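Local coordinates for translation initiation factor eIF-2B (Pyrococcus horikoshii, PDB 1VB5), which is a regulatory subunit of archaeal initiation factor 2B and probably promotes the exchange of GDP for GTP on initiation factor 2, at residues S179-G184 and I212-A217; V195-T200 and N248-V253. All coordinates share one frame; numbering follows the deposited sequence.

Contacts 1 and 2 interlock along the chain, since their segments alternate: 179-184, 195-200, 212-217 and 248-253. Contact 1 joins two parallel strands of the large mixed sheet, whereas contact 2 joins two strands of a small antiparallel sheet and the turn leading into helix 200-209. Their centres lie about 16 Å apart, yet they touch where that helix begins. The CG2 methyl of T200 packs 3.8 Å from CZ of F214, and the same CG2 of T200 lies 3.9 Å from CG2 of V183. Contact 2 thus holds the start of the helix through its turn, and contact 1 gives the helix an apolar floor.

Contact 1. Residues S179-G184 and I212-A217; sequences SIAIVG and IPFYVA
I180 holds CG1 anti to its backbone N (chi1 -177°) and continues extended, which carries CD1 to the ring of Y215, 3.9 Å from its CD1. F214 likewise has CG anti to its N (chi1 -168°), and this puts its ring on the face of the sheet that carries A181 and V183: its CD1 meets CB of A181 at 3.7 Å and its CZ meets CG2 of V183 at 3.8 Å. A small alanine suits the first position because the broad phenylalanine lies against it; a branched valine fills the space at the far end of the ring. The backbones run parallel, joined by four nearly straight bonds: A181 N donates to P213 O, Y215 N to A181 O (2.8 Å), V183 N to Y215 O, and A217 N to V183 O. P213 has no N-H to give, but its ring CG also packs 3.6 Å from S179 O. I180 also rests on I113 of strand 111-115, so an alanine here would probably leave the Y215 ring without the CD1 that packs on it and open a gap beside I113. Helix 200-209 packs on the face of V183 and F214, helix 120-131 on I182 and A217. Strands 180-183 and 214-217 form a beta-alpha-beta crossover through helix 200-209, with short strands 187-188 and 194-197 inserted before it, within a Rossmann-like sheet of order 3-2-1-4-5-6-7.

Contact 2. Residues V195-T200 and N248-V253; sequences VNKAGT and NVLFDV
N196 and D252 form a hydrogen-bonded antiparallel pair in which each backbone satisfies the other: N196 N donates to D252 O at 3.1 Å, and D252 N returns an almost straight bond (172°) to N196 O at 2.7 Å. Two residues from it on each segment, past the non-hydrogen-bonded pair K197 and F251, A198 N reaches L250 O at 2.8 Å from above the carbonyl plane. Beyond this the 195-200 chain folds into a type II turn from K197 to T200, and K197 O takes two donors, T200 N at 3.1 Å and, on a lone pair, T200 OG1 at 2.7 Å. That hydroxyl also accepts from N196 ND2 at 2.8 Å, so a threonine serves as donor and acceptor at once. G199, the N-cap residue, has a phi of 113°, a backbone shape that calls for glycine. K197 lays its CD 3.4 Å from L250 O and sends NZ on to a salt bridge with E148. The carboxylate of D252 turns into the bend, and its OD2 accepts from Y201 N in the first turn of helix 200-209. V195 CG1 rests on F251 CB along the opposite side of the pair. Strand 194-197 is the middle one of a three-stranded antiparallel sheet, between 187-188 and 251-254; helix 200-209 starts from its end, and Q170 and L173 of the second subunit pack against A198, V249 and D252.

Contact 1. Residues S179-G184 and I212-A217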
ATOM      1  N   SER B 179      -4.230 -18.005  -2.735  1.00 20.45           N
ATOM      2  CA  SER B 179      -4.507 -19.214  -1.969  1.00 19.80           C
ATOM      3  C   SER B 179      -3.411 -19.357  -0.914  1.00 20.07           C
ATOM      4  O   SER B 179      -3.523 -20.158   0.020  1.00 23.54           O
ATOM      5  CB  SER B 179      -4.502 -20.439  -2.881  1.00 23.69           C
ATOM      6  OG  SER B 179      -3.222 -20.621  -3.461  1.00 26.46           O
ATOM      7  N   ILE B 180      -2.348 -18.575  -1.077  1.00 16.47           N
ATOM      8  CA  ILE B 180      -1.230 -18.604  -0.146  1.00 16.83           C
ATOM      9  C   ILE B 180      -0.328 -17.398  -0.367  1.00 18.67           C
ATOM     10  O   ILE B 180      -0.188 -16.912  -1.486  1.00 22.07           O
ATOM     11  CB  ILE B 180      -0.406 -19.910  -0.304  1.00 17.46           C
ATOM     12  CG1 ILE B 180       0.721 -19.952   0.727  1.00 17.38           C
ATOM     13  CG2 ILE B 180       0.169 -20.003  -1.707  1.00 17.33           C
ATOM     14  CD1 ILE B 180       1.432 -21.306   0.798  1.00 15.34           C
ATOM     15  N   ALA B 181       0.267 -16.912   0.714  1.00 18.61           N
ATOM     16  CA  ALA B 181       1.155 -15.766   0.655  1.00 14.48           C
ATOM     17  C   ALA B 181       2.546 -16.200   1.111  1.00 20.68           C
ATOM     18  O   ALA B 181       2.687 -16.949   2.082  1.00 15.71           O
ATOM     19  CB  ALA B 181       0.628 -14.649   1.557  1.00 14.79           C
ATOM     20  N   ILE B 182       3.566 -15.730   0.398  1.00 16.05           N
ATOM     21  CA  ILE B 182       4.946 -16.049   0.717  1.00 13.81           C
ATOM     22  C   ILE B 182       5.797 -14.801   0.550  1.00 15.73           C
ATOM     23  O   ILE B 182       5.941 -14.288  -0.558  1.00 22.39           O
ATOM     24  CB  ILE B 182       5.511 -17.153  -0.217  1.00 16.18           C
ATOM     25  CG1 ILE B 182       4.696 -18.438  -0.068  1.00 20.49           C
ATOM     26  CG2 ILE B 182       6.971 -17.430   0.124  1.00 21.93           C
ATOM     27  CD1 ILE B 182       5.175 -19.585  -0.956  1.00 19.56           C
ATOM     28  N   VAL B 183       6.347 -14.302   1.652  1.00 17.04           N
ATOM     29  CA  VAL B 183       7.199 -13.125   1.606  1.00 14.46           C
ATOM     30  C   VAL B 183       8.543 -13.456   2.242  1.00 19.68           C
ATOM     31  O   VAL B 183       8.685 -14.474   2.928  1.00 18.41           O
ATOM     32  CB  VAL B 183       6.568 -11.929   2.363  1.00 19.41           C
ATOM     33  CG1 VAL B 183       5.196 -11.597   1.762  1.00 21.34           C
ATOM     34  CG2 VAL B 183       6.435 -12.249   3.847  1.00 14.36           C
ATOM     35  N   GLY B 184       9.532 -12.607   1.998  1.00 19.46           N
ATOM     36  CA  GLY B 184      10.845 -12.824   2.571  1.00 18.98           C
ATOM     37  C   GLY B 184      10.925 -12.139   3.920  1.00 20.35           C
ATOM     38  O   GLY B 184       9.896 -11.858   4.542  1.00 23.03           O
ATOM     39  N   ILE B 212      -6.054 -16.685   4.488  1.00 14.80           N
ATOM     40  CA  ILE B 212      -5.055 -17.052   3.499  1.00 18.76           C
ATOM     41  C   ILE B 212      -3.755 -17.300   4.260  1.00 15.95           C
ATOM     42  O   ILE B 212      -3.209 -16.389   4.879  1.00 14.16           O
ATOM     43  CB  ILE B 212      -4.864 -15.914   2.474  1.00 15.92           C
ATOM     44  CG1 ILE B 212      -6.155 -15.746   1.677  1.00 14.71           C
ATOM     45  CG2 ILE B 212      -3.708 -16.232   1.528  1.00 15.75           C
ATOM     46  CD1 ILE B 212      -6.391 -14.348   1.232  1.00 29.46           C
ATOM     47  N   PRO B 213      -3.261 -18.546   4.248  1.00 15.32           N
ATOM     48  CA  PRO B 213      -2.016 -18.857   4.956  1.00 17.44           C
ATOM     49  C   PRO B 213      -0.863 -17.963   4.541  1.00 14.85           C
ATOM     50  O   PRO B 213      -0.541 -17.838   3.360  1.00 15.85           O
ATOM     51  CB  PRO B 213      -1.786 -20.344   4.650  1.00 17.99           C
ATOM     52  CG  PRO B 213      -2.695 -20.636   3.479  1.00 30.81           C
ATOM     53  CD  PRO B 213      -3.880 -19.759   3.694  1.00 15.73           C
ATOM     54  N   PHE B 214      -0.247 -17.348   5.541  1.00 15.40           N
ATOM     55  CA  PHE B 214       0.852 -16.405   5.350  1.00 16.47           C
ATOM     56  C   PHE B 214       2.189 -16.999   5.800  1.00 19.55           C
ATOM     57  O   PHE B 214       2.410 -17.201   6.993  1.00 14.70           O
ATOM     58  CB  PHE B 214       0.544 -15.144   6.167  1.00 14.82           C
ATOM     59  CG  PHE B 214       1.432 -13.969   5.865  1.00 14.37           C
ATOM     60  CD1 PHE B 214       1.077 -13.048   4.884  1.00 12.44           C
ATOM     61  CD2 PHE B 214       2.583 -13.743   6.608  1.00 14.38           C
ATOM     62  CE1 PHE B 214       1.850 -11.914   4.659  1.00 17.25           C
ATOM     63  CE2 PHE B 214       3.368 -12.611   6.390  1.00 14.11           C
ATOM     64  CZ  PHE B 214       2.995 -11.694   5.412  1.00 18.15           C
ATOM     65  N   TYR B 215       3.086 -17.258   4.852  1.00 21.77           N
ATOM     66  CA  TYR B 215       4.392 -17.821   5.190  1.00 16.61           C
ATOM     67  C   TYR B 215       5.528 -16.847   4.947  1.00 14.86           C
ATOM     68  O   TYR B 215       5.494 -16.044   4.009  1.00 14.65           O
ATOM     69  CB  TYR B 215       4.663 -19.102   4.395  1.00 15.24           C
ATOM     70  CG  TYR B 215       3.868 -20.303   4.857  1.00 13.10           C
ATOM     71  CD1 TYR B 215       2.545 -20.500   4.442  1.00 14.38           C
ATOM     72  CD2 TYR B 215       4.440 -21.245   5.714  1.00 13.02           C
ATOM     73  CE1 TYR B 215       1.818 -21.617   4.871  1.00 13.16           C
ATOM     74  CE2 TYR B 215       3.723 -22.355   6.151  1.00  9.59           C
ATOM     75  CZ  TYR B 215       2.421 -22.540   5.726  1.00 14.90           C
ATOM     76  OH  TYR B 215       1.740 -23.674   6.129  1.00 20.76           O
ATOM     77  N   VAL B 216       6.540 -16.937   5.798  1.00 13.44           N
ATOM     78  CA  VAL B 216       7.712 -16.087   5.701  1.00 17.98           C
ATOM     79  C   VAL B 216       8.925 -16.964   5.406  1.00 20.84           C
ATOM     80  O   VAL B 216       9.131 -17.982   6.063  1.00 19.22           O
ATOM     81  CB  VAL B 216       7.951 -15.328   7.023  1.00 21.71           C
ATOM     82  CG1 VAL B 216       9.260 -14.538   6.947  1.00 23.76           C
ATOM     83  CG2 VAL B 216       6.775 -14.406   7.304  1.00 14.15           C
ATOM     84  N   ALA B 217       9.710 -16.581   4.406  1.00 21.29           N
ATOM     85  CA  ALA B 217      10.901 -17.343   4.045  1.00 18.99           C
ATOM     86  C   ALA B 217      12.119 -16.625   4.602  1.00 19.13           C
ATOM     87  O   ALA B 217      12.424 -15.502   4.197  1.00 16.72           O
ATOM     88  CB  ALA B 217      11.012 -17.458   2.527  1.00 19.81           C
TER

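Contact 2. Residues V195-T200 and N248-V253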
ATOM      1  N   VAL B 195      10.594  -8.601  10.418  1.00 19.66           N
ATOM      2  CA  VAL B 195      10.916  -7.281   9.895  1.00 18.70           C
ATOM      3  C   VAL B 195      11.072  -7.459   8.387  1.00 23.49           C
ATOM      4  O   VAL B 195      11.839  -8.312   7.925  1.00 21.88           O
ATOM      5  CB  VAL B 195      12.235  -6.749  10.468  1.00 18.94           C
ATOM      6  CG1 VAL B 195      12.528  -5.371   9.889  1.00 17.51           C
ATOM      7  CG2 VAL B 195      12.151  -6.678  11.989  1.00 15.01           C
ATOM      8  N   ASN B 196      10.331  -6.671   7.620  1.00 16.58           N
ATOM      9  CA  ASN B 196      10.391  -6.785   6.175  1.00 21.05           C
ATOM     10  C   ASN B 196       9.943  -5.477   5.543  1.00 16.65           C
ATOM     11  O   ASN B 196       9.531  -4.557   6.241  1.00 19.62           O
ATOM     12  CB  ASN B 196       9.497  -7.948   5.709  1.00 18.45           C
ATOM     13  CG  ASN B 196       9.811  -8.394   4.292  1.00 24.06           C
ATOM     14  OD1 ASN B 196      10.968  -8.650   3.952  1.00 26.51           O
ATOM     15  ND2 ASN B 196       8.783  -8.497   3.458  1.00 24.33           N
ATOM     16  N   LYS B 197      10.039  -5.399   4.220  1.00 21.46           N
ATOM     17  CA  LYS B 197       9.646  -4.205   3.484  1.00 17.69           C
ATOM     18  C   LYS B 197       8.314  -3.643   4.003  1.00 18.72           C
ATOM     19  O   LYS B 197       7.366  -4.390   4.254  1.00 16.24           O
ATOM     20  CB  LYS B 197       9.524  -4.532   1.992  1.00 12.97           C
ATOM     21  CG  LYS B 197       9.185  -3.331   1.119  1.00 24.40           C
ATOM     22  CD  LYS B 197      10.347  -2.344   1.059  1.00 22.92           C
ATOM     23  CE  LYS B 197       9.905  -0.999   0.471  1.00 26.60           C
ATOM     24  NZ  LYS B 197       9.236  -1.161  -0.853  1.00 20.19           N
ATOM     25  N   ALA B 198       8.261  -2.325   4.168  1.00 15.72           N
ATOM     26  CA  ALA B 198       7.059  -1.651   4.639  1.00 12.64           C
ATOM     27  C   ALA B 198       5.868  -2.100   3.802  1.00 15.79           C
ATOM     28  O   ALA B 198       5.933  -2.112   2.571  1.00 16.43           O
ATOM     29  CB  ALA B 198       7.236  -0.146   4.529  1.00 16.52           C
ATOM     30  N   GLY B 199       4.780  -2.468   4.472  1.00 14.44           N
ATOM     31  CA  GLY B 199       3.602  -2.925   3.760  1.00 15.55           C
ATOM     32  C   GLY B 199       3.303  -4.399   3.998  1.00 17.02           C
ATOM     33  O   GLY B 199       2.160  -4.836   3.834  1.00 18.09           O
ATOM     34  N   THR B 200       4.326  -5.165   4.381  1.00 16.22           N
ATOM     35  CA  THR B 200       4.172  -6.596   4.635  1.00 15.04           C
ATOM     36  C   THR B 200       3.133  -6.820   5.732  1.00 14.35           C
ATOM     37  O   THR B 200       2.336  -7.756   5.667  1.00 15.83           O
ATOM     38  CB  THR B 200       5.517  -7.237   5.079  1.00 16.90           C
ATOM     39  OG1 THR B 200       6.524  -6.974   4.092  1.00 14.28           O
ATOM     40  CG2 THR B 200       5.358  -8.740   5.250  1.00 10.56           C
ATOM     41  N   ASN B 248       9.684   8.186   4.223  1.00 19.36           N
ATOM     42  CA  ASN B 248       9.947   6.896   3.594  1.00 21.23           C
ATOM     43  C   ASN B 248      10.633   5.878   4.498  1.00 22.88           C
ATOM     44  O   ASN B 248      11.829   5.613   4.355  1.00 25.39           O
ATOM     45  CB  ASN B 248      10.774   7.131   2.318  1.00 18.39           C
ATOM     46  CG  ASN B 248      11.129   5.845   1.584  1.00 26.11           C
ATOM     47  OD1 ASN B 248      10.318   4.925   1.465  1.00 22.50           O
ATOM     48  ND2 ASN B 248      12.348   5.791   1.063  1.00 26.34           N
ATOM     49  N   VAL B 249       9.873   5.323   5.437  1.00 21.20           N
ATOM     50  CA  VAL B 249      10.387   4.303   6.347  1.00 17.78           C
ATOM     51  C   VAL B 249      10.300   3.029   5.519  1.00 22.14           C
ATOM     52  O   VAL B 249       9.205   2.565   5.185  1.00 20.54           O
ATOM     53  CB  VAL B 249       9.504   4.178   7.617  1.00 19.98           C
ATOM     54  CG1 VAL B 249      10.058   3.098   8.547  1.00 12.50           C
ATOM     55  CG2 VAL B 249       9.451   5.518   8.348  1.00 19.10           C
ATOM     56  N   LEU B 250      11.457   2.470   5.186  1.00 19.23           N
ATOM     57  CA  LEU B 250      11.526   1.289   4.334  1.00 21.32           C
ATOM     58  C   LEU B 250      11.120  -0.055   4.917  1.00 19.24           C
ATOM     59  O   LEU B 250      10.746  -0.958   4.170  1.00 19.77           O
ATOM     60  CB  LEU B 250      12.935   1.173   3.748  1.00 28.95           C
ATOM     61  CG  LEU B 250      13.347   2.306   2.801  1.00 27.60           C
ATOM     62  CD1 LEU B 250      14.855   2.378   2.729  1.00 28.94           C
ATOM     63  CD2 LEU B 250      12.734   2.083   1.420  1.00 28.70           C
ATOM     64  N   PHE B 251      11.183  -0.207   6.235  1.00 14.37           N
ATOM     65  CA  PHE B 251      10.825  -1.491   6.816  1.00 15.79           C
ATOM     66  C   PHE B 251       9.769  -1.429   7.900  1.00 17.43           C
ATOM     67  O   PHE B 251       9.601  -0.416   8.580  1.00 21.56           O
ATOM     68  CB  PHE B 251      12.077  -2.197   7.346  1.00 18.15           C
ATOM     69  CG  PHE B 251      13.193  -2.265   6.344  1.00 17.01           C
ATOM     70  CD1 PHE B 251      14.134  -1.248   6.264  1.00 26.94           C
ATOM     71  CD2 PHE B 251      13.282  -3.329   5.457  1.00 23.70           C
ATOM     72  CE1 PHE B 251      15.156  -1.288   5.308  1.00 27.05           C
ATOM     73  CE2 PHE B 251      14.295  -3.379   4.499  1.00 25.39           C
ATOM     74  CZ  PHE B 251      15.232  -2.357   4.426  1.00 23.79           C
ATOM     75  N   ASP B 252       9.058  -2.539   8.045  1.00 18.06           N
ATOM     76  CA  ASP B 252       8.001  -2.650   9.025  1.00 19.45           C
ATOM     77  C   ASP B 252       8.150  -3.903   9.857  1.00 22.83           C
ATOM     78  O   ASP B 252       9.073  -4.691   9.659  1.00 20.02           O
ATOM     79  CB  ASP B 252       6.647  -2.692   8.328  1.00 48.17           C
ATOM     80  CG  ASP B 252       6.337  -4.064   7.692  1.00 46.27           C
ATOM     81  OD1 ASP B 252       7.092  -4.530   6.818  1.00 45.01           O
ATOM     82  OD2 ASP B 252       5.316  -4.673   8.066  1.00 64.26           O
ATOM     83  N   VAL B 253       7.203  -4.085  10.772  1.00 24.17           N
ATOM     84  CA  VAL B 253       7.191  -5.229  11.667  1.00 17.98           C
ATOM     85  C   VAL B 253       5.855  -5.972  11.654  1.00 18.53           C
ATOM     86  O   VAL B 253       4.792  -5.370  11.829  1.00 18.74           O
ATOM     87  CB  VAL B 253       7.482  -4.779  13.108  1.00 19.96           C
ATOM     88  CG1 VAL B 253       7.578  -5.993  14.024  1.00 24.46           C
ATOM     89  CG2 VAL B 253       8.768  -3.975  13.145  1.00 18.05           C
TER